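Side-chain contacts in methylocystis parvus OBBP MbnE (Methylocystis parvus OBBP, PDB 5ICQ), which probably binds the copper-chelating peptide methanobactin in the periplasm and hands it on for uptake, as a solute-binding protein of family 5: residues D190-L193 with P194-A198; R377-S380 with E381-A385; D535-I538 with S539-L542; E548-V551 with T552-A556. All blocks are in the same frame, centred on the assembly; numbering follows the deposited sequence.

Contact 1. Residues D190-L193 with P194-A198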
# COMPACT_ATOMS: atom_id res chain seq x y z
N ASP A 190 -16.17 -8.05 12.73
CA ASP A 190 -15.10 -7.57 11.84
C ASP A 190 -15.38 -8.12 10.45
O ASP A 190 -15.11 -9.29 10.17
CB ASP A 190 -13.73 -8.01 12.36
CG ASP A 190 -12.56 -7.42 11.56
OD1 ASP A 190 -12.71 -7.13 10.35
OD2 ASP A 190 -11.47 -7.26 12.14
N ARG A 191 -15.92 -7.28 9.57
CA ARG A 191 -16.33 -7.77 8.26
C ARG A 191 -15.15 -8.07 7.34
O ARG A 191 -15.34 -8.76 6.33
CB ARG A 191 -17.28 -6.75 7.62
CG ARG A 191 -18.57 -6.60 8.42
CD ARG A 191 -19.61 -5.76 7.71
NE ARG A 191 -19.92 -6.26 6.37
CZ ARG A 191 -20.70 -7.32 6.12
NH1 ARG A 191 -21.24 -8.01 7.12
NH2 ARG A 191 -20.92 -7.68 4.87
N GLU A 192 -13.96 -7.60 7.67
CA GLU A 192 -12.76 -7.90 6.89
C GLU A 192 -12.15 -9.25 7.25
O GLU A 192 -11.45 -9.85 6.42
CB GLU A 192 -11.75 -6.77 7.11
CG GLU A 192 -10.64 -6.66 6.09
CD GLU A 192 -9.65 -5.59 6.48
OE1 GLU A 192 -10.05 -4.60 7.13
OE2 GLU A 192 -8.45 -5.74 6.14
N LEU A 193 -12.44 -9.76 8.45
CA LEU A 193 -11.75 -10.96 8.93
C LEU A 193 -11.90 -12.18 8.03
O LEU A 193 -10.90 -12.89 7.84
CB LEU A 193 -12.21 -11.26 10.37
CG LEU A 193 -11.52 -12.43 11.08
CD1 LEU A 193 -10.02 -12.22 11.07
CD2 LEU A 193 -12.02 -12.54 12.51
N PRO A 194 -13.07 -12.48 7.44
CA PRO A 194 -13.13 -13.65 6.54
C PRO A 194 -12.21 -13.55 5.34
O PRO A 194 -11.69 -14.59 4.89
CB PRO A 194 -14.61 -13.69 6.11
CG PRO A 194 -15.33 -13.03 7.23
CD PRO A 194 -14.41 -11.92 7.67
N LEU A 195 -12.01 -12.35 4.79
CA LEU A 195 -11.11 -12.20 3.65
C LEU A 195 -9.65 -12.30 4.08
O LEU A 195 -8.82 -12.83 3.33
CB LEU A 195 -11.35 -10.86 2.93
CG LEU A 195 -12.62 -10.73 2.09
CD1 LEU A 195 -13.85 -10.43 2.95
CD2 LEU A 195 -12.44 -9.66 1.03
N ILE A 196 -9.33 -11.80 5.27
CA ILE A 196 -7.98 -11.98 5.82
C ILE A 196 -7.68 -13.46 6.01
O ILE A 196 -6.58 -13.93 5.69
CB ILE A 196 -7.84 -11.19 7.14
CG1 ILE A 196 -7.85 -9.69 6.86
CG2 ILE A 196 -6.56 -11.59 7.88
CD1 ILE A 196 -8.08 -8.86 8.10
N LEU A 197 -8.64 -14.22 6.54
CA LEU A 197 -8.44 -15.66 6.68
C LEU A 197 -8.30 -16.34 5.32
O LEU A 197 -7.54 -17.30 5.18
CB LEU A 197 -9.61 -16.28 7.45
CG LEU A 197 -9.76 -15.83 8.91
CD1 LEU A 197 -11.08 -16.31 9.50
CD2 LEU A 197 -8.59 -16.34 9.73
N ALA A 198 -9.03 -15.84 4.32
CA ALA A 198 -9.00 -16.44 2.99
C ALA A 198 -7.67 -16.24 2.28
O ALA A 198 -7.36 -17.00 1.36
CB ALA A 198 -10.13 -15.85 2.15
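Glu192 lays its extended side chain obliquely across that of Ile196, one helical turn further on. The methyl CD1 of Ile196 comes within 3.7 Å of Glu192 OE2 and 3.9 Å of Glu192 CG, so an isoleucine end rests on both the aliphatic and the carboxylate part of the glutamate. The stretched glutamate chain (chi1 -162°, chi2 -176°) carries the carboxylate outward, where OE1 accepts from the backbone N of Asn507. Leu193 CD1 meets CG of Leu197 at 4.2 Å, a looser apolar touch on the flank packed against helix 161-168. The puckered ring of Pro194 follows Leu193 directly, its CD 3.5 Å from Leu193 CB; proline is tolerated in the first turn, where an amide has no preceding helical carbonyl to bond, and the missing N-H costs nothing. Beneath these side chains, Ile196 N donates to Glu192 O at 3.1 Å and Leu197 N to Leu193 O at 2.9 Å. Asp190 holds the preceding turn: its OD1 accepts from Glu192 N at 3.0 Å, met nearly end-on, and weakly from Leu193 N. A type I beta turn from Asp190 to Leu193, with an aspartate capping bond, thus leads into the amino end of helix 193-198.

Contact 2. Residues R377-S380 with E381-A385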
# COMPACT_ATOMS: atom_id res chain seq x y z
N ARG A 377 -15.43 17.08 -5.54
CA ARG A 377 -16.77 16.51 -5.51
C ARG A 377 -17.52 17.08 -4.32
O ARG A 377 -17.02 17.02 -3.19
CB ARG A 377 -16.71 14.98 -5.40
CG ARG A 377 -15.89 14.31 -6.49
CD ARG A 377 -15.97 12.79 -6.40
NE ARG A 377 -15.48 12.15 -7.61
CZ ARG A 377 -14.47 11.28 -7.65
NH1 ARG A 377 -13.83 10.93 -6.54
NH2 ARG A 377 -14.10 10.76 -8.82
N GLY A 378 -18.71 17.63 -4.57
CA GLY A 378 -19.55 18.06 -3.46
C GLY A 378 -20.05 16.86 -2.68
O GLY A 378 -20.32 15.80 -3.24
N ALA A 379 -20.16 17.03 -1.36
CA ALA A 379 -20.65 15.94 -0.53
C ALA A 379 -22.08 15.58 -0.92
O ALA A 379 -22.92 16.46 -1.12
CB ALA A 379 -20.60 16.32 0.95
N SER A 380 -22.34 14.29 -1.03
CA SER A 380 -23.69 13.87 -1.38
C SER A 380 -24.62 13.99 -0.17
O SER A 380 -24.19 14.23 0.95
CB SER A 380 -23.67 12.43 -1.88
OG SER A 380 -23.33 11.57 -0.82
N GLU A 381 -25.92 13.80 -0.42
CA GLU A 381 -26.86 13.79 0.69
C GLU A 381 -26.57 12.65 1.65
O GLU A 381 -26.72 12.80 2.87
CB GLU A 381 -28.30 13.71 0.17
CG GLU A 381 -28.75 15.00 -0.50
CD GLU A 381 -28.45 16.22 0.36
OE1 GLU A 381 -29.01 16.32 1.48
OE2 GLU A 381 -27.64 17.08 -0.07
N LYS A 382 -26.12 11.50 1.13
CA LYS A 382 -25.76 10.38 1.99
C LYS A 382 -24.51 10.69 2.80
O LYS A 382 -24.39 10.29 3.96
CB LYS A 382 -25.54 9.10 1.18
CG LYS A 382 -26.75 8.47 0.54
CD LYS A 382 -27.44 9.38 -0.41
CE LYS A 382 -26.54 9.84 -1.47
NZ LYS A 382 -27.04 11.03 -2.12
N GLU A 383 -23.53 11.38 2.19
CA GLU A 383 -22.36 11.81 2.94
C GLU A 383 -22.76 12.76 4.06
O GLU A 383 -22.26 12.66 5.19
CB GLU A 383 -21.35 12.51 2.03
CG GLU A 383 -20.52 11.62 1.15
CD GLU A 383 -19.37 12.41 0.56
OE1 GLU A 383 -18.44 12.75 1.34
OE2 GLU A 383 -19.41 12.73 -0.65
N ARG A 384 -23.64 13.71 3.76
CA ARG A 384 -24.04 14.68 4.77
C ARG A 384 -24.78 14.00 5.92
O ARG A 384 -24.62 14.39 7.08
CB ARG A 384 -24.88 15.78 4.12
CG ARG A 384 -24.05 16.68 3.18
CD ARG A 384 -24.91 17.61 2.30
NE ARG A 384 -24.20 18.00 1.08
CZ ARG A 384 -23.54 19.15 0.92
NH1 ARG A 384 -23.51 20.06 1.89
NH2 ARG A 384 -22.91 19.41 -0.23
N ALA A 385 -25.53 12.95 5.62
CA ALA A 385 -26.19 12.20 6.68
C ALA A 385 -25.17 11.49 7.57
O ALA A 385 -25.34 11.46 8.79
CB ALA A 385 -27.19 11.20 6.08
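Ser380 and Glu383 exchange bonds as a capping box. Ser380 OG, placed between its own backbone N and carbonyl carbon by a chi1 of 67°, accepts from Glu383 N at 3.0 Å in a nearly straight bond (162°). In return Glu383 OE2 accepts from Ser380 N, weakly, at 3.3 Å. Serine suits the N-cap because its short hydroxyl can reach an amide of the first turn, which has no earlier helical carbonyl to use. The other carboxylate oxygen, Glu383 OE1, forms a salt bridge with Arg559. Ala379 O takes two donors from one guanidinium, Arg384 NE at 3.0 Å and Arg384 NH2 at 3.1 Å. NH2 lies in the carbonyl plane on a lone pair, whereas NE stands above that plane. The extended arginine runs back alongside Ala379, whose small methyl CB lies over a face of the guanidinium, 4.0 Å from Arg384 NE. Arg384 NH2 also bridges to Glu400, while Glu381 OE2 makes a long charge pairing with Arg384 NE, well out of the guanidinium plane. Arg384 N donates to Ser380 O at 2.9 Å. Helix 381-387 starts here beside helix 547-563, against which Lys382 and Glu383 pack, with Leu399 of helix 396-399 touching Ala379 and Arg384.

Contact 3. Residues D535-I538 with S539-L542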
# COMPACT_ATOMS: atom_id res chain seq x y z
N ASP A 535 -12.90 8.89 14.28
CA ASP A 535 -13.23 7.56 14.78
C ASP A 535 -14.59 7.11 14.26
O ASP A 535 -14.77 5.93 13.91
CB ASP A 535 -13.23 7.55 16.31
CG ASP A 535 -11.84 7.78 16.92
OD1 ASP A 535 -10.84 7.83 16.17
OD2 ASP A 535 -11.75 7.92 18.15
N GLY A 536 -15.56 8.03 14.23
CA GLY A 536 -16.89 7.68 13.75
C GLY A 536 -16.91 7.35 12.26
O GLY A 536 -17.62 6.44 11.83
N MET A 537 -16.14 8.09 11.45
CA MET A 537 -16.10 7.76 10.03
C MET A 537 -15.32 6.48 9.76
O MET A 537 -15.65 5.75 8.81
CB MET A 537 -15.54 8.91 9.19
CG MET A 537 -16.41 10.14 9.21
SD MET A 537 -18.13 9.85 8.65
CE MET A 537 -18.07 8.68 7.29
N ILE A 538 -14.29 6.18 10.55
CA ILE A 538 -13.63 4.88 10.41
C ILE A 538 -14.63 3.77 10.71
O ILE A 538 -14.72 2.78 9.97
CB ILE A 538 -12.39 4.81 11.32
CG1 ILE A 538 -11.31 5.76 10.80
CG2 ILE A 538 -11.86 3.37 11.37
CD1 ILE A 538 -10.11 5.89 11.72
N SER A 539 -15.40 3.92 11.79
CA SER A 539 -16.43 2.92 12.08
C SER A 539 -17.40 2.79 10.92
O SER A 539 -17.83 1.68 10.58
CB SER A 539 -17.18 3.28 13.36
OG SER A 539 -16.29 3.31 14.46
N ALA A 540 -17.75 3.91 10.28
CA ALA A 540 -18.74 3.86 9.21
C ALA A 540 -18.18 3.18 7.96
O ALA A 540 -18.89 2.43 7.29
CB ALA A 540 -19.22 5.27 8.86
N LEU A 541 -16.92 3.44 7.62
CA LEU A 541 -16.37 2.75 6.46
C LEU A 541 -16.11 1.28 6.76
O LEU A 541 -16.15 0.45 5.85
CB LEU A 541 -15.09 3.44 5.95
CG LEU A 541 -13.79 3.31 6.75
CD1 LEU A 541 -13.00 2.07 6.31
CD2 LEU A 541 -12.95 4.58 6.57
N LEU A 542 -15.86 0.93 8.03
CA LEU A 542 -15.64 -0.48 8.37
C LEU A 542 -16.93 -1.29 8.38
O LEU A 542 -16.88 -2.51 8.19
CB LEU A 542 -14.95 -0.59 9.73
CG LEU A 542 -13.49 -0.15 9.73
CD1 LEU A 542 -12.93 -0.24 11.12
CD2 LEU A 542 -12.68 -0.99 8.74
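Helix 532-543, which packs beside helix 547-563 through Met537, Ile538 and Leu541, is joined turn to turn here by side chains three and four residues apart. Ser539 folds its hydroxyl back onto the preceding turn: OG meets Asp535 O at 3.1 Å, and Ser539 N reaches the same oxygen at 3.0 Å. The two donors come from opposite faces of the carbonyl plane, the hydroxyl tilted 30° from it and the amide 26°. Serine can do this because a chi1 of -61° swings OG to the side of its own backbone N. Arg510 NH2 adds a weak hydrogen bond to the same hydroxyl. The carboxylate of Asp535 points elsewhere, with OD2 bonded to Ser515 OG. Ile538 and Leu542 run alongside each other in the same direction, and Ile538 CG2 touches Leu542 CD1 at 3.8 Å; both branched chains also pack on Arg510 of helix 508-513. Met537 is bent at chi2 and chi3, which curls its methyl CE round to within 3.9 Å of Ala540 CB. The alanine methyl is short enough for the bent thioether to lie over it, and Met537 also packs on Ala556 and Leu386. Leu541 brings its CG within 3.4 Å of Ile538 O. Backbone i to i-4 bonds join all these turns; among the side chains, Ser539 adds a polar bond, while Met537-Ala540 and Ile538-Leu542 add apolar contact.

Contact 4. Residues E548-V551 with T552-A556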
# COMPACT_ATOMS: atom_id res chain seq x y z
N GLU A 548 -21.47 1.02 -2.82
CA GLU A 548 -21.88 2.42 -2.87
C GLU A 548 -21.80 3.07 -1.50
O GLU A 548 -21.34 4.21 -1.36
CB GLU A 548 -23.30 2.52 -3.44
CG GLU A 548 -23.89 3.91 -3.39
CD GLU A 548 -25.19 4.03 -4.17
OE1 GLU A 548 -25.46 3.15 -5.03
OE2 GLU A 548 -25.94 5.00 -3.93
N ASP A 549 -22.25 2.36 -0.46
CA ASP A 549 -22.14 2.90 0.89
C ASP A 549 -20.69 3.00 1.34
O ASP A 549 -20.35 3.91 2.11
CB ASP A 549 -22.95 2.05 1.87
CG ASP A 549 -24.45 2.20 1.66
OD1 ASP A 549 -24.85 3.03 0.82
OD2 ASP A 549 -25.23 1.48 2.33
N PHE A 550 -19.84 2.08 0.89
CA PHE A 550 -18.41 2.16 1.21
C PHE A 550 -17.78 3.40 0.60
O PHE A 550 -17.06 4.14 1.28
CB PHE A 550 -17.69 0.91 0.73
CG PHE A 550 -16.22 0.88 1.07
CD1 PHE A 550 -15.80 0.84 2.40
CD2 PHE A 550 -15.26 0.87 0.07
CE1 PHE A 550 -14.44 0.79 2.72
CE2 PHE A 550 -13.90 0.82 0.38
CZ PHE A 550 -13.50 0.79 1.71
N VAL A 551 -18.04 3.65 -0.69
CA VAL A 551 -17.49 4.85 -1.33
C VAL A 551 -17.96 6.10 -0.61
O VAL A 551 -17.17 7.02 -0.33
CB VAL A 551 -17.86 4.86 -2.83
CG1 VAL A 551 -17.50 6.20 -3.46
CG2 VAL A 551 -17.14 3.73 -3.54
N THR A 552 -19.26 6.16 -0.28
CA THR A 552 -19.80 7.28 0.48
C THR A 552 -19.01 7.52 1.75
O THR A 552 -18.60 8.66 2.05
CB THR A 552 -21.28 7.01 0.80
OG1 THR A 552 -22.02 6.89 -0.42
CG2 THR A 552 -21.88 8.14 1.62
N ALA A 553 -18.79 6.46 2.53
CA ALA A 553 -18.11 6.62 3.82
C ALA A 553 -16.66 7.05 3.65
O ALA A 553 -16.16 7.86 4.44
CB ALA A 553 -18.19 5.31 4.61
N VAL A 554 -15.96 6.51 2.65
CA VAL A 554 -14.55 6.88 2.49
C VAL A 554 -14.43 8.33 2.03
O VAL A 554 -13.53 9.06 2.48
CB VAL A 554 -13.84 5.92 1.51
CG1 VAL A 554 -12.40 6.35 1.30
CG2 VAL A 554 -13.89 4.51 2.05
N ARG A 555 -15.30 8.78 1.13
CA ARG A 555 -15.29 10.19 0.74
C ARG A 555 -15.53 11.09 1.95
O ARG A 555 -14.83 12.09 2.13
CB ARG A 555 -16.35 10.46 -0.34
CG ARG A 555 -15.96 9.95 -1.71
CD ARG A 555 -17.06 10.20 -2.71
NE ARG A 555 -16.73 9.63 -4.01
CZ ARG A 555 -17.52 9.71 -5.08
NH1 ARG A 555 -18.69 10.34 -5.01
NH2 ARG A 555 -17.15 9.15 -6.23
N ALA A 556 -16.52 10.76 2.78
CA ALA A 556 -16.76 11.57 3.98
C ALA A 556 -15.56 11.51 4.92
O ALA A 556 -15.17 12.52 5.52
CB ALA A 556 -18.02 11.10 4.70
O HOH W 1 -24.43 5.60 0.34
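Val554 sets its methyl CG2 over one face of the Phe550 ring, 3.9 Å from the centroid and 16° off the ring normal, a CH-pi contact in which the two side chains cross. With chi1 at -178° the ring of Phe550 swings out opposite the backbone N, where the CG2 branch of Val554, one turn on, can meet its face. A slim, branched valine can lower one methyl onto the ring while its other branch turns elsewhere. One residue on, Val551 and Arg555 run side by side: Val551 CG1 lies over a face of the guanidinium, 3.6 Å from Arg555 NE, and the extended arginine carries its charge past the valine so that NE donates to Glu371 O. Thr552 OG1 donates to Glu548 O at 2.9 Å, and Thr552 N reaches that oxygen at 3.0 Å from the opposite face of its plane. This is the usual i to i-4 pattern of a mid-helix threonine, here within helix 547-563. A water donates to Thr552 OG1 at 2.8 Å and to Asp549 OD1 at 2.6 Å, linking the hydroxyl to an exposed acidic residue. Further out, His41 stacks on the Phe550 ring and Pro505 touches it, while Leu541 of helix 532-543 packs against both Phe550 and Ala553. Phe367 and Leu372 press on Val554, and Lys382, Glu383 and Leu386 of helix 381-387 lie against Thr552.

How the contacts relate
Contacts 2, 3 and 4 form one cluster of helices, with centres 9 Å apart for contacts 2 and 4 and 10 Å for contacts 3 and 4. Contact 4 lies on helix 547-563, which touches both others: Glu383 OE1 of contact 2 lies 3.1 Å from Ala556 N, and Met537 CE of contact 3 packs 3.5 Å from Ala556 CB. Contacts 2 and 3 do not touch, their nearest atoms being about 6 Å apart. Contact 1 lies apart, its centre 17 Å from that of contact 3, which it meets where Arg191 CD approaches Leu542 O at 4.3 Å. Between contacts 1 and 4 the nearest atoms are about 8 Å apart.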